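Long-range contacts in beta-agarase D (Zobellia galactanivorans, PDB 4ASM), which cleaves beta-1,4-galactosidic linkages in agarose at random with retention of anomeric configuration, through the GH16 catalytic domain described here: residues I15-G20 with P132-A137; Q159-M164 with I223-V228; P230-Y235 with V242-N247; D248-R253 with Q260-A265. All blocks are in the same frame, centred on the assembly; numbering follows the deposited sequence.

Interaction 1 of 4, residues I15-G20 with P132-A137; sequences IPANAG and PVFVEA
The ring of F134 stands up from strand 133-140 as a single knob, and I15, P16 and A17 of the incoming loop form the hollow that receives it. With CG of F134 anti to the backbone N (chi1 174°), the ring is raised toward the loop. A17 CB lies over one face, 4.2 Å from the centroid of the F134 ring and 24° off the ring normal, a CH-pi contact displaced toward CD1 and the rim. The P16 and F134 side chains cross at about a right angle, CD of P16 3.6 Å from F134 CZ, while I15 slides past in the opposite direction, its CG2 3.8 Å from F134 CE2. The loop thus lies over one face of the sheet that holds strand 133-140, in the beta-sandwich of the GH16 fold, and no hydrogen bond joins the two segments. An alanine at F134 would probably open a gap beneath I15, P16 and A17, which would lose the ring they close around. Farther along the strand, the pyrrolidine of P16 and the carboxylate of E136 meet tip to tip, CG of P16 lying 3.9 Å from OE2 of E136. Salt bridges from R357 to OE1 and from R222 to OE2 hold that carboxylate.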
loop_
_atom_site.group_PDB
_atom_site.type_symbol
_atom_site.label_atom_id
_atom_site.label_comp_id
_atom_site.label_asym_id
_atom_site.label_seq_id
_atom_site.Cartn_x
_atom_site.Cartn_y
_atom_site.Cartn_z
ATOM N N ILE A 15 -19.275 4.453 6.043
ATOM C CA ILE A 15 -18.086 5.080 5.488
ATOM C C ILE A 15 -17.409 5.846 6.623
ATOM O O ILE A 15 -17.988 6.784 7.172
ATOM C CB ILE A 15 -18.462 6.015 4.335
ATOM C CG1 ILE A 15 -19.196 5.222 3.244
ATOM C CG2 ILE A 15 -17.220 6.712 3.781
ATOM C CD1 ILE A 15 -20.043 6.085 2.288
ATOM N N PRO A 16 -16.181 5.437 7.011
ATOM C CA PRO A 16 -15.600 6.017 8.229
ATOM C C PRO A 16 -14.990 7.401 8.051
ATOM O O PRO A 16 -14.750 8.091 9.038
ATOM C CB PRO A 16 -14.526 4.999 8.611
ATOM C CG PRO A 16 -14.098 4.396 7.311
ATOM C CD PRO A 16 -15.308 4.418 6.397
ATOM N N ALA A 17 -14.725 7.801 6.813
ATOM C CA ALA A 17 -14.187 9.118 6.541
ATOM C C ALA A 17 -15.306 10.159 6.561
ATOM O O ALA A 17 -16.473 9.854 6.258
ATOM C CB ALA A 17 -13.482 9.122 5.199
ATOM N N ASN A 18 -14.939 11.378 6.925
ATOM C CA ASN A 18 -15.891 12.484 7.021
ATOM C C ASN A 18 -15.931 13.260 5.712
ATOM O O ASN A 18 -14.935 13.886 5.348
ATOM C CB ASN A 18 -15.463 13.402 8.175
ATOM C CG ASN A 18 -16.280 14.694 8.270
ATOM O OD1 ASN A 18 -17.453 14.759 7.897
ATOM N ND2 ASN A 18 -15.642 15.740 8.798
ATOM N N ALA A 19 -17.086 13.230 5.035
ATOM C CA ALA A 19 -17.281 13.954 3.764
ATOM C C ALA A 19 -17.216 15.469 3.936
ATOM O O ALA A 19 -16.979 16.196 2.967
ATOM C CB ALA A 19 -18.590 13.551 3.103
ATOM N N GLY A 20 -17.423 15.933 5.169
ATOM C CA GLY A 20 -17.389 17.367 5.492
ATOM C C GLY A 20 -18.791 17.927 5.670
ATOM O O GLY A 20 -19.780 17.328 5.224
ATOM N N PRO A 132 -10.482 14.953 -4.208
ATOM C CA PRO A 132 -10.797 14.262 -2.970
ATOM C C PRO A 132 -11.419 12.901 -3.262
ATOM O O PRO A 132 -12.344 12.792 -4.075
ATOM C CB PRO A 132 -11.797 15.201 -2.287
ATOM C CG PRO A 132 -12.479 15.918 -3.452
ATOM C CD PRO A 132 -11.525 15.922 -4.599
ATOM N N VAL A 133 -10.906 11.865 -2.606
ATOM C CA VAL A 133 -11.376 10.508 -2.868
ATOM C C VAL A 133 -11.063 9.624 -1.664
ATOM O O VAL A 133 -9.994 9.761 -1.052
ATOM C CB VAL A 133 -10.758 9.922 -4.172
ATOM C CG1 VAL A 133 -9.253 9.735 -4.041
ATOM C CG2 VAL A 133 -11.460 8.631 -4.592
ATOM N N PHE A 134 -11.998 8.738 -1.352
ATOM C CA PHE A 134 -11.818 7.725 -0.306
ATOM C C PHE A 134 -11.858 6.327 -0.919
ATOM O O PHE A 134 -12.788 5.994 -1.665
ATOM C CB PHE A 134 -12.915 7.883 0.759
ATOM C CG PHE A 134 -12.920 6.805 1.805
ATOM C CD1 PHE A 134 -11.886 6.712 2.728
ATOM C CD2 PHE A 134 -13.972 5.894 1.863
ATOM C CE1 PHE A 134 -11.897 5.700 3.689
ATOM C CE2 PHE A 134 -13.996 4.877 2.820
ATOM C CZ PHE A 134 -12.942 4.788 3.733
ATOM N N VAL A 135 -10.826 5.532 -0.636
ATOM C CA VAL A 135 -10.722 4.174 -1.184
ATOM C C VAL A 135 -10.593 3.228 -0.007
ATOM O O VAL A 135 -9.714 3.412 0.825
ATOM C CB VAL A 135 -9.469 4.023 -2.114
ATOM C CG1 VAL A 135 -9.431 2.634 -2.767
ATOM C CG2 VAL A 135 -9.467 5.114 -3.201
ATOM N N GLU A 136 -11.452 2.216 0.050
ATOM C CA GLU A 136 -11.411 1.260 1.161
ATOM C C GLU A 136 -11.656 -0.162 0.677
ATOM O O GLU A 136 -12.519 -0.378 -0.183
ATOM C CB GLU A 136 -12.474 1.632 2.220
ATOM C CG GLU A 136 -12.453 0.771 3.482
ATOM C CD GLU A 136 -13.643 0.994 4.377
ATOM O OE1 GLU A 136 -14.750 1.221 3.851
ATOM O OE2 GLU A 136 -13.479 0.931 5.613
ATOM N N ALA A 137 -10.927 -1.127 1.243
ATOM C CA ALA A 137 -11.090 -2.531 0.886
ATOM C C ALA A 137 -11.326 -3.401 2.100
ATOM O O ALA A 137 -10.840 -3.093 3.193
ATOM C CB ALA A 137 -9.870 -3.042 0.120
#

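Interaction 2 of 4, residues Q159-M164 with I223-V228; sequences QEIDIM and IGVNWV. With IMD (imidazole), chain C.
Over one face of the W227 indole lies I161 CD1, 3.5 Å from the centroid of the five-membered ring and 17° off its normal, a CH-pi contact. The same methyl is 3.4 Å from W227 CD2 and lies over the middle of the bicycle, the two side chains crossing at about a right angle. The ring of Y131 also meets the indole, their planes at about 60°. With I161 CG1 anti to the carbonyl carbon (chi1 -68°), CG2 is left on the side of V225, 4.0 Å from its CG1. V225 then bridges to the next residues: its CG2 lies 3.6 Å from I163 CG1 and close to the D162 carbonyl. At the other end I223 crosses M164 at about a right angle, CD1 of I223 being 3.8 Å from M164 CB. No hydrogen bond spans the contact; the strand axes come within 8.6 Å at 135°, a distance of side-chain packing and not of strand pairing. E160, by similarity the nucleophile, takes no part in this apolar layer, and its OE2 accepts a nearly straight 2.6 Å bond from N1 of an imidazole probably taken from the crystallisation liquor, which also bonds to E326. I163 and M164 both face I150 in a classic beta bulge, where the chain turns a corner. Strand 159-166 pairs with strands 147-153 and 183-191; the apolar layer packs this strand of the probable nucleophile against strand 220-229, which pairs instead with 133-140 and 232-237.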
loop_
_atom_site.group_PDB
_atom_site.type_symbol
_atom_site.label_atom_id
_atom_site.label_comp_id
_atom_site.label_asym_id
_atom_site.label_seq_id
_atom_site.Cartn_x
_atom_site.Cartn_y
_atom_site.Cartn_z
ATOM N N GLN A 159 4.382 9.593 -7.997
ATOM C CA GLN A 159 3.581 9.871 -6.809
ATOM C C GLN A 159 2.768 8.652 -6.456
ATOM O O GLN A 159 2.126 8.062 -7.325
ATOM C CB GLN A 159 2.662 11.068 -7.036
ATOM C CG GLN A 159 3.405 12.380 -7.392
ATOM C CD GLN A 159 2.499 13.598 -7.573
ATOM O OE1 GLN A 159 2.927 14.629 -8.143
ATOM N NE2 GLN A 159 1.282 13.512 -7.110
ATOM N N GLU A 160 2.765 8.298 -5.166
ATOM C CA GLU A 160 2.127 7.057 -4.696
ATOM C C GLU A 160 1.504 7.265 -3.333
ATOM O O GLU A 160 2.080 7.938 -2.488
ATOM C CB GLU A 160 3.173 5.943 -4.630
ATOM C CG GLU A 160 2.744 4.692 -3.885
ATOM C CD GLU A 160 3.831 3.643 -3.857
ATOM O OE1 GLU A 160 4.779 3.706 -4.675
ATOM O OE2 GLU A 160 3.704 2.719 -3.008
ATOM N N ILE A 161 0.318 6.703 -3.145
ATOM C CA ILE A 161 -0.332 6.707 -1.825
ATOM C C ILE A 161 -0.733 5.283 -1.560
ATOM O O ILE A 161 -1.428 4.696 -2.364
ATOM C CB ILE A 161 -1.580 7.614 -1.810
ATOM C CG1 ILE A 161 -1.158 9.083 -1.952
ATOM C CG2 ILE A 161 -2.427 7.382 -0.539
ATOM C CD1 ILE A 161 -2.272 10.023 -2.455
ATOM N N ASP A 162 -0.265 4.711 -0.454
ATOM C CA ASP A 162 -0.615 3.333 -0.151
ATOM C C ASP A 162 -1.852 3.295 0.727
ATOM O O ASP A 162 -2.091 4.214 1.524
ATOM C CB ASP A 162 0.547 2.602 0.517
ATOM C CG ASP A 162 1.758 2.544 -0.355
ATOM O OD1 ASP A 162 1.620 2.697 -1.589
ATOM O OD2 ASP A 162 2.853 2.377 0.188
ATOM N N ILE A 163 -2.643 2.242 0.545
ATOM C CA ILE A 163 -3.735 1.933 1.456
ATOM C C ILE A 163 -3.205 0.913 2.465
ATOM O O ILE A 163 -3.255 1.149 3.677
ATOM C CB ILE A 163 -4.971 1.437 0.708
ATOM C CG1 ILE A 163 -5.616 2.621 -0.033
ATOM C CG2 ILE A 163 -5.981 0.889 1.695
ATOM C CD1 ILE A 163 -5.809 2.446 -1.482
ATOM N N MET A 164 -2.685 -0.202 1.968
ATOM C CA MET A 164 -2.105 -1.211 2.847
ATOM C C MET A 164 -0.785 -1.727 2.280
ATOM O O MET A 164 -0.694 -2.054 1.092
ATOM C CB MET A 164 -3.069 -2.379 3.001
ATOM C CG MET A 164 -2.487 -3.540 3.839
ATOM S SD MET A 164 -3.632 -4.923 4.060
ATOM C CE MET A 164 -3.779 -5.514 2.370
ATOM N N ILE A 223 -9.605 -1.694 5.384
ATOM C CA ILE A 223 -8.538 -0.685 5.440
ATOM C C ILE A 223 -8.739 0.294 4.286
ATOM O O ILE A 223 -9.025 -0.114 3.159
ATOM C CB ILE A 223 -7.132 -1.336 5.464
ATOM C CG1 ILE A 223 -6.020 -0.283 5.611
ATOM C CG2 ILE A 223 -6.913 -2.241 4.254
ATOM C CD1 ILE A 223 -4.695 -0.911 6.066
ATOM N N GLY A 224 -8.564 1.571 4.575
ATOM C CA GLY A 224 -8.820 2.592 3.555
ATOM C C GLY A 224 -8.027 3.846 3.786
ATOM O O GLY A 224 -7.522 4.077 4.882
ATOM N N VAL A 225 -7.916 4.640 2.734
ATOM C CA VAL A 225 -7.319 5.962 2.810
ATOM C C VAL A 225 -8.281 7.010 2.283
ATOM O O VAL A 225 -8.902 6.816 1.225
ATOM C CB VAL A 225 -5.950 6.041 2.072
ATOM C CG1 VAL A 225 -5.302 7.400 2.255
ATOM C CG2 VAL A 225 -5.034 5.040 2.615
ATOM N N ASN A 226 -8.410 8.100 3.042
ATOM C CA ASN A 226 -9.135 9.272 2.577
ATOM C C ASN A 226 -8.089 10.260 2.096
ATOM O O ASN A 226 -7.304 10.804 2.895
ATOM C CB ASN A 226 -10.009 9.855 3.696
ATOM C CG ASN A 226 -10.884 11.015 3.217
ATOM O OD1 ASN A 226 -11.196 11.132 2.029
ATOM N ND2 ASN A 226 -11.258 11.895 4.149
ATOM N N TRP A 227 -8.019 10.422 0.772
ATOM C CA TRP A 227 -7.096 11.352 0.144
ATOM C C TRP A 227 -7.849 12.670 0.026
ATOM O O TRP A 227 -8.705 12.860 -0.848
ATOM C CB TRP A 227 -6.633 10.791 -1.203
ATOM C CG TRP A 227 -5.691 11.660 -1.961
ATOM C CD1 TRP A 227 -5.039 12.784 -1.518
ATOM C CD2 TRP A 227 -5.263 11.451 -3.312
ATOM N NE1 TRP A 227 -4.250 13.296 -2.528
ATOM C CE2 TRP A 227 -4.380 12.497 -3.637
ATOM C CE3 TRP A 227 -5.554 10.479 -4.279
ATOM C CZ2 TRP A 227 -3.783 12.596 -4.892
ATOM C CZ3 TRP A 227 -4.985 10.585 -5.508
ATOM C CH2 TRP A 227 -4.096 11.627 -5.811
ATOM N N VAL A 228 -7.572 13.550 0.979
ATOM C CA VAL A 228 -8.381 14.736 1.216
ATOM C C VAL A 228 -8.007 15.857 0.254
ATOM O O VAL A 228 -8.888 16.554 -0.290
ATOM C CB VAL A 228 -8.194 15.214 2.685
ATOM C CG1 VAL A 228 -8.944 16.531 2.945
ATOM C CG2 VAL A 228 -8.690 14.151 3.614
HETATM N N1 IMD C . 4.108 0.150 -2.830
HETATM C C2 IMD C . 4.313 -0.704 -3.847
HETATM N N3 IMD C . 4.328 -1.959 -3.353
HETATM C C4 IMD C . 4.122 -1.907 -2.016
HETATM C C5 IMD C . 3.981 -0.565 -1.691
#

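Interaction 3 of 4, residues P230-Y235 with V242-N247; sequences PTRLEY and VRILDN
R232 and D246 form a salt bridge across a non-hydrogen-bonded antiparallel pair, NH1 of R232 lying 2.9 Å from OD2 of D246. The carboxylate oxygen uses its anti lone pair and stays near the guanidinium plane, although the guanidinium of R232 and the carboxylate of D246 stand 86° apart. Side-on, NE and NH2 of R232 both grip OE2 of E234, NE at 2.9 Å. I244 fills one face of the guanidinium, its CG2 3.8 Å above the plane over the centre. The tight part is the ladder of strands 232-237 and 240-246, antiparallel at 175°: L233 and L245 exchange two bonds, and Y235 N gives one to R243 O at 2.8 Å. V242 and R243 both face Y235, a classic beta bulge, and V242 N closes it on Y235 O. Beside the ladder the Y235 ring runs alongside R243, CD1 of Y235 4.0 Å from R243 CB, while Y235 OH bonds to S186 and R243 pairs with D203. Looser ground lies at the partly exposed end, where N247 N still bonds to T231 O at 2.7 Å, but N247 ND2 reaches T231 OG1 only weakly, at 3.2 Å. D246 has a second partner in K295 through OD1, and E234 one in N226 through OE1. One arginine between two acids, each with a further donor, would probably favour ionised carboxylates and fix the guanidinium's rotation.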
loop_
_atom_site.group_PDB
_atom_site.type_symbol
_atom_site.label_atom_id
_atom_site.label_comp_id
_atom_site.label_asym_id
_atom_site.label_seq_id
_atom_site.Cartn_x
_atom_site.Cartn_y
_atom_site.Cartn_z
ATOM N N PRO A 230 -4.132 17.846 -1.791
ATOM C CA PRO A 230 -2.714 17.649 -2.117
ATOM C C PRO A 230 -1.811 17.339 -0.913
ATOM O O PRO A 230 -0.728 16.790 -1.079
ATOM C CB PRO A 230 -2.317 18.990 -2.751
ATOM C CG PRO A 230 -3.587 19.474 -3.364
ATOM C CD PRO A 230 -4.657 19.101 -2.369
ATOM N N THR A 231 -2.276 17.648 0.291
ATOM C CA THR A 231 -1.350 17.683 1.383
ATOM C C THR A 231 -1.862 16.864 2.601
ATOM O O THR A 231 -1.176 16.751 3.611
ATOM C CB THR A 231 -1.069 19.204 1.546
ATOM O OG1 THR A 231 0.301 19.564 1.251
ATOM C CG2 THR A 231 -1.703 19.813 2.684
ATOM N N ARG A 232 -3.014 16.206 2.453
ATOM C CA ARG A 232 -3.614 15.468 3.590
ATOM C C ARG A 232 -4.137 14.076 3.235
ATOM O O ARG A 232 -4.921 13.927 2.282
ATOM C CB ARG A 232 -4.712 16.275 4.296
ATOM C CG ARG A 232 -5.330 15.563 5.526
ATOM C CD ARG A 232 -6.309 16.492 6.201
ATOM N NE ARG A 232 -7.152 15.885 7.237
ATOM C CZ ARG A 232 -7.241 16.306 8.502
ATOM N NH1 ARG A 232 -6.466 17.295 8.945
ATOM N NH2 ARG A 232 -8.103 15.716 9.325
ATOM N N LEU A 233 -3.709 13.093 4.036
ATOM C CA LEU A 233 -4.155 11.689 3.942
ATOM C C LEU A 233 -4.651 11.235 5.295
ATOM O O LEU A 233 -4.034 11.561 6.306
ATOM C CB LEU A 233 -2.997 10.762 3.574
ATOM C CG LEU A 233 -2.171 11.059 2.327
ATOM C CD1 LEU A 233 -1.004 10.067 2.170
ATOM C CD2 LEU A 233 -3.059 11.076 1.072
ATOM N N GLU A 234 -5.731 10.452 5.308
ATOM C CA GLU A 234 -6.229 9.864 6.554
ATOM C C GLU A 234 -6.372 8.367 6.346
ATOM O O GLU A 234 -6.852 7.948 5.282
ATOM C CB GLU A 234 -7.588 10.438 6.918
ATOM C CG GLU A 234 -7.613 11.952 7.112
ATOM C CD GLU A 234 -9.005 12.555 7.016
ATOM O OE1 GLU A 234 -9.985 11.815 6.782
ATOM O OE2 GLU A 234 -9.105 13.790 7.199
ATOM N N TYR A 235 -5.949 7.569 7.334
ATOM C CA TYR A 235 -5.987 6.108 7.243
ATOM C C TYR A 235 -6.989 5.532 8.225
ATOM O O TYR A 235 -7.161 6.072 9.319
ATOM C CB TYR A 235 -4.599 5.507 7.530
ATOM C CG TYR A 235 -3.566 5.847 6.500
ATOM C CD1 TYR A 235 -2.898 7.065 6.529
ATOM C CD2 TYR A 235 -3.278 4.953 5.473
ATOM C CE1 TYR A 235 -1.960 7.379 5.553
ATOM C CE2 TYR A 235 -2.324 5.245 4.517
ATOM C CZ TYR A 235 -1.684 6.466 4.552
ATOM O OH TYR A 235 -0.760 6.790 3.580
ATOM N N VAL A 242 -7.053 5.883 12.103
ATOM C CA VAL A 242 -5.845 5.504 12.854
ATOM C C VAL A 242 -4.623 6.387 12.596
ATOM O O VAL A 242 -3.656 6.328 13.345
ATOM C CB VAL A 242 -5.461 4.022 12.628
ATOM C CG1 VAL A 242 -6.540 3.093 13.195
ATOM C CG2 VAL A 242 -5.195 3.724 11.137
ATOM N N ARG A 243 -4.653 7.188 11.535
ATOM C CA ARG A 243 -3.507 8.032 11.204
ATOM C C ARG A 243 -3.906 9.176 10.278
ATOM O O ARG A 243 -4.763 9.008 9.416
ATOM C CB ARG A 243 -2.399 7.213 10.526
ATOM C CG ARG A 243 -1.101 8.011 10.316
ATOM C CD ARG A 243 0.049 7.076 10.185
ATOM N NE ARG A 243 1.198 7.616 9.459
ATOM C CZ ARG A 243 2.373 7.932 10.006
ATOM N NH1 ARG A 243 2.577 7.832 11.316
ATOM N NH2 ARG A 243 3.378 8.328 9.228
ATOM N N ILE A 244 -3.292 10.340 10.474
ATOM C CA ILE A 244 -3.424 11.455 9.545
ATOM C C ILE A 244 -2.024 11.961 9.222
ATOM O O ILE A 244 -1.199 12.137 10.140
ATOM C CB ILE A 244 -4.238 12.637 10.125
ATOM C CG1 ILE A 244 -5.595 12.175 10.657
ATOM C CG2 ILE A 244 -4.458 13.720 9.048
ATOM C CD1 ILE A 244 -6.385 13.273 11.309
ATOM N N LEU A 245 -1.747 12.187 7.930
ATOM C CA LEU A 245 -0.584 12.960 7.491
ATOM C C LEU A 245 -1.135 14.253 6.946
ATOM O O LEU A 245 -2.027 14.253 6.086
ATOM C CB LEU A 245 0.209 12.251 6.384
ATOM C CG LEU A 245 1.493 11.589 6.866
ATOM C CD1 LEU A 245 1.102 10.407 7.714
ATOM C CD2 LEU A 245 2.391 11.168 5.743
ATOM N N ASP A 246 -0.657 15.371 7.463
ATOM C CA ASP A 246 -1.182 16.655 7.019
ATOM C C ASP A 246 -0.035 17.621 6.835
ATOM O O ASP A 246 0.371 18.333 7.781
ATOM C CB ASP A 246 -2.230 17.182 8.008
ATOM C CG ASP A 246 -2.969 18.400 7.480
ATOM O OD1 ASP A 246 -2.358 19.187 6.716
ATOM O OD2 ASP A 246 -4.172 18.579 7.827
ATOM N N ASN A 247 0.470 17.645 5.597
ATOM C CA ASN A 247 1.540 18.558 5.155
ATOM C C ASN A 247 2.904 18.297 5.816
ATOM O O ASN A 247 3.825 17.769 5.176
ATOM C CB ASN A 247 1.096 20.031 5.291
ATOM C CG ASN A 247 2.054 20.994 4.632
ATOM O OD1 ASN A 247 2.450 22.006 5.233
ATOM N ND2 ASN A 247 2.445 20.695 3.411
#

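Interaction 4 of 4, residues D248-R253 with Q260-A265; sequences DAVQTR and QYTYPA
Strands 249-253 and 259-264 form a beta hairpin, and Q251 and Y261 meet on one of its faces as a non-hydrogen-bonded pair. Their side chains run alongside each other in the same direction with amide and ring planes 88° apart, Q251 NE2 approaching the ring edge, 3.4 Å from Y261 CE1. Q251 CB packs 3.6 Å from Y261 CD1. One water spans the two tips, donating to Q251 OE1 at 3.2 Å and lying 2.8 Å from Y261 OH. An alanine at Q251 would probably leave the water without its OE1 acceptor and Y261 CE1 without the amide beside it. On the opposite face V250 crosses T262, whose OG1 lies 3.6 Å from V250 CB. The backbone evidence is two reciprocal pairs: V250 N to T262 O at 2.9 Å with T262 N back to V250 O, and T252 with Q260 likewise. Beyond the last bridge, the D248 carbonyl O meets P264 CD at 3.4 Å. Q251 also touches L291 of helix 291-297. The alternation of hydrogen-bonded and non-hydrogen-bonded pairs marks an antiparallel ladder, the 148° between strand axes shows its twist, and the short connection makes it a beta hairpin.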
loop_
_atom_site.group_PDB
_atom_site.type_symbol
_atom_site.label_atom_id
_atom_site.label_comp_id
_atom_site.label_asym_id
_atom_site.label_seq_id
_atom_site.Cartn_x
_atom_site.Cartn_y
_atom_site.Cartn_z
ATOM N N ASP A 248 3.040 18.670 7.094
ATOM C CA ASP A 248 4.316 18.592 7.805
ATOM C C ASP A 248 4.163 18.019 9.215
ATOM O O ASP A 248 5.075 18.116 10.029
ATOM C CB ASP A 248 5.043 19.956 7.847
ATOM C CG ASP A 248 4.188 21.069 8.411
ATOM O OD1 ASP A 248 3.053 20.819 8.849
ATOM O OD2 ASP A 248 4.669 22.230 8.383
ATOM N N ALA A 249 3.005 17.399 9.459
ATOM C CA ALA A 249 2.659 16.863 10.773
ATOM C C ALA A 249 1.907 15.560 10.645
ATOM O O ALA A 249 1.299 15.267 9.603
ATOM C CB ALA A 249 1.804 17.877 11.531
ATOM N N VAL A 250 1.923 14.794 11.728
ATOM C CA VAL A 250 1.352 13.461 11.743
ATOM C C VAL A 250 0.560 13.299 13.035
ATOM O O VAL A 250 0.934 13.838 14.083
ATOM C CB VAL A 250 2.489 12.405 11.728
ATOM C CG1 VAL A 250 1.950 11.025 11.747
ATOM C CG2 VAL A 250 3.383 12.596 10.489
ATOM N N GLN A 251 -0.542 12.556 12.962
ATOM C CA GLN A 251 -1.171 12.055 14.186
ATOM C C GLN A 251 -1.461 10.587 13.970
ATOM O O GLN A 251 -1.862 10.188 12.870
ATOM C CB GLN A 251 -2.421 12.846 14.584
ATOM C CG GLN A 251 -3.693 12.543 13.843
ATOM C CD GLN A 251 -4.863 13.298 14.463
ATOM O OE1 GLN A 251 -5.837 12.712 14.957
ATOM N NE2 GLN A 251 -4.763 14.602 14.441
ATOM N N THR A 252 -1.181 9.770 14.974
ATOM C CA THR A 252 -1.454 8.335 14.837
ATOM C C THR A 252 -1.930 7.715 16.133
ATOM O O THR A 252 -1.577 8.174 17.230
ATOM C CB THR A 252 -0.386 7.545 13.971
ATOM O OG1 THR A 252 -0.124 6.202 14.423
ATOM C CG2 THR A 252 0.824 8.360 13.657
ATOM N N ARG A 253 -2.833 6.748 15.993
ATOM C CA ARG A 253 -3.318 6.017 17.163
ATOM C C ARG A 253 -2.266 5.039 17.597
ATOM O O ARG A 253 -1.853 4.171 16.831
ATOM C CB ARG A 253 -4.612 5.279 16.848
ATOM C CG ARG A 253 -5.803 6.170 16.872
ATOM C CD ARG A 253 -7.081 5.336 17.001
ATOM N NE ARG A 253 -8.235 6.146 16.669
ATOM C CZ ARG A 253 -8.979 6.796 17.545
ATOM N NH1 ARG A 253 -8.693 6.742 18.839
ATOM N NH2 ARG A 253 -10.027 7.490 17.118
ATOM N N GLN A 260 -1.362 10.134 19.288
ATOM C CA GLN A 260 -0.092 10.845 19.462
ATOM C C GLN A 260 0.164 11.764 18.272
ATOM O O GLN A 260 0.046 11.338 17.110
ATOM C CB GLN A 260 1.072 9.895 19.665
ATOM C CG GLN A 260 2.342 10.646 20.003
ATOM C CD GLN A 260 3.488 9.755 20.329
ATOM O OE1 GLN A 260 4.012 9.795 21.454
ATOM N NE2 GLN A 260 3.911 8.965 19.376
ATOM N N TYR A 261 0.539 13.014 18.557
ATOM C CA TYR A 261 0.755 14.037 17.525
ATOM C C TYR A 261 2.236 14.241 17.414
ATOM O O TYR A 261 2.913 14.497 18.429
ATOM C CB TYR A 261 0.079 15.360 17.927
ATOM C CG TYR A 261 -1.360 15.166 18.301
ATOM C CD1 TYR A 261 -2.369 15.163 17.326
ATOM C CD2 TYR A 261 -1.720 14.934 19.633
ATOM C CE1 TYR A 261 -3.697 14.929 17.662
ATOM C CE2 TYR A 261 -3.048 14.721 19.988
ATOM C CZ TYR A 261 -4.023 14.702 18.996
ATOM O OH TYR A 261 -5.332 14.490 19.348
ATOM N N THR A 262 2.759 14.089 16.202
ATOM C CA THR A 262 4.194 14.175 16.010
ATOM C C THR A 262 4.581 14.949 14.760
ATOM O O THR A 262 3.756 15.219 13.903
ATOM C CB THR A 262 4.851 12.774 15.945
ATOM O OG1 THR A 262 4.284 12.056 14.842
ATOM C CG2 THR A 262 4.658 11.975 17.255
ATOM N N TYR A 263 5.844 15.334 14.683
ATOM C CA TYR A 263 6.354 16.004 13.484
ATOM C C TYR A 263 7.873 15.733 13.403
ATOM O O TYR A 263 8.501 15.356 14.403
ATOM C CB TYR A 263 6.032 17.514 13.519
ATOM C CG TYR A 263 6.737 18.217 14.647
ATOM C CD1 TYR A 263 6.173 18.251 15.931
ATOM C CD2 TYR A 263 7.985 18.798 14.454
ATOM C CE1 TYR A 263 6.845 18.843 16.986
ATOM C CE2 TYR A 263 8.661 19.400 15.501
ATOM C CZ TYR A 263 8.081 19.421 16.766
ATOM O OH TYR A 263 8.746 19.996 17.838
ATOM N N PRO A 264 8.466 15.878 12.211
ATOM C CA PRO A 264 9.893 15.582 12.039
ATOM C C PRO A 264 10.817 16.455 12.886
ATOM O O PRO A 264 10.676 17.695 12.907
ATOM C CB PRO A 264 10.125 15.831 10.539
ATOM C CG PRO A 264 8.754 15.682 9.911
ATOM C CD PRO A 264 7.808 16.253 10.943
ATOM N N ALA A 265 11.735 15.795 13.588
ATOM C CA ALA A 265 12.721 16.486 14.427
ATOM C C ALA A 265 13.867 17.060 13.598
ATOM O O ALA A 265 14.478 18.054 13.984
ATOM C CB ALA A 265 13.249 15.563 15.496
HETATM O O HOH W 1 -7.227 14.393 17.274
#

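How the interactions relate
The four contacts follow one another along the chain, each closing before the next opens, and all lie in the GH16 domain. Strands 133-140, 220-229, 232-237, 240-246, 249-253 and 259-264 are successive antiparallel neighbours; loop 15-20 and strand 159-166 pack onto this run. Interactions 1 and 2 have centres 10 Å apart and share the pairing of 133-140 with 220-229; the centres of interactions 2 and 3 are 9 Å apart, and they meet where N226 N lies 2.7 Å from E234 O. Interactions 3 and 4, also 10 Å apart, join through I244 and Q251. The centres of interactions 1 and 4 are 21 Å apart, and the two do not touch. The run links the loop-covered strand, through the layer behind the probable nucleophile, to a peripheral hairpin.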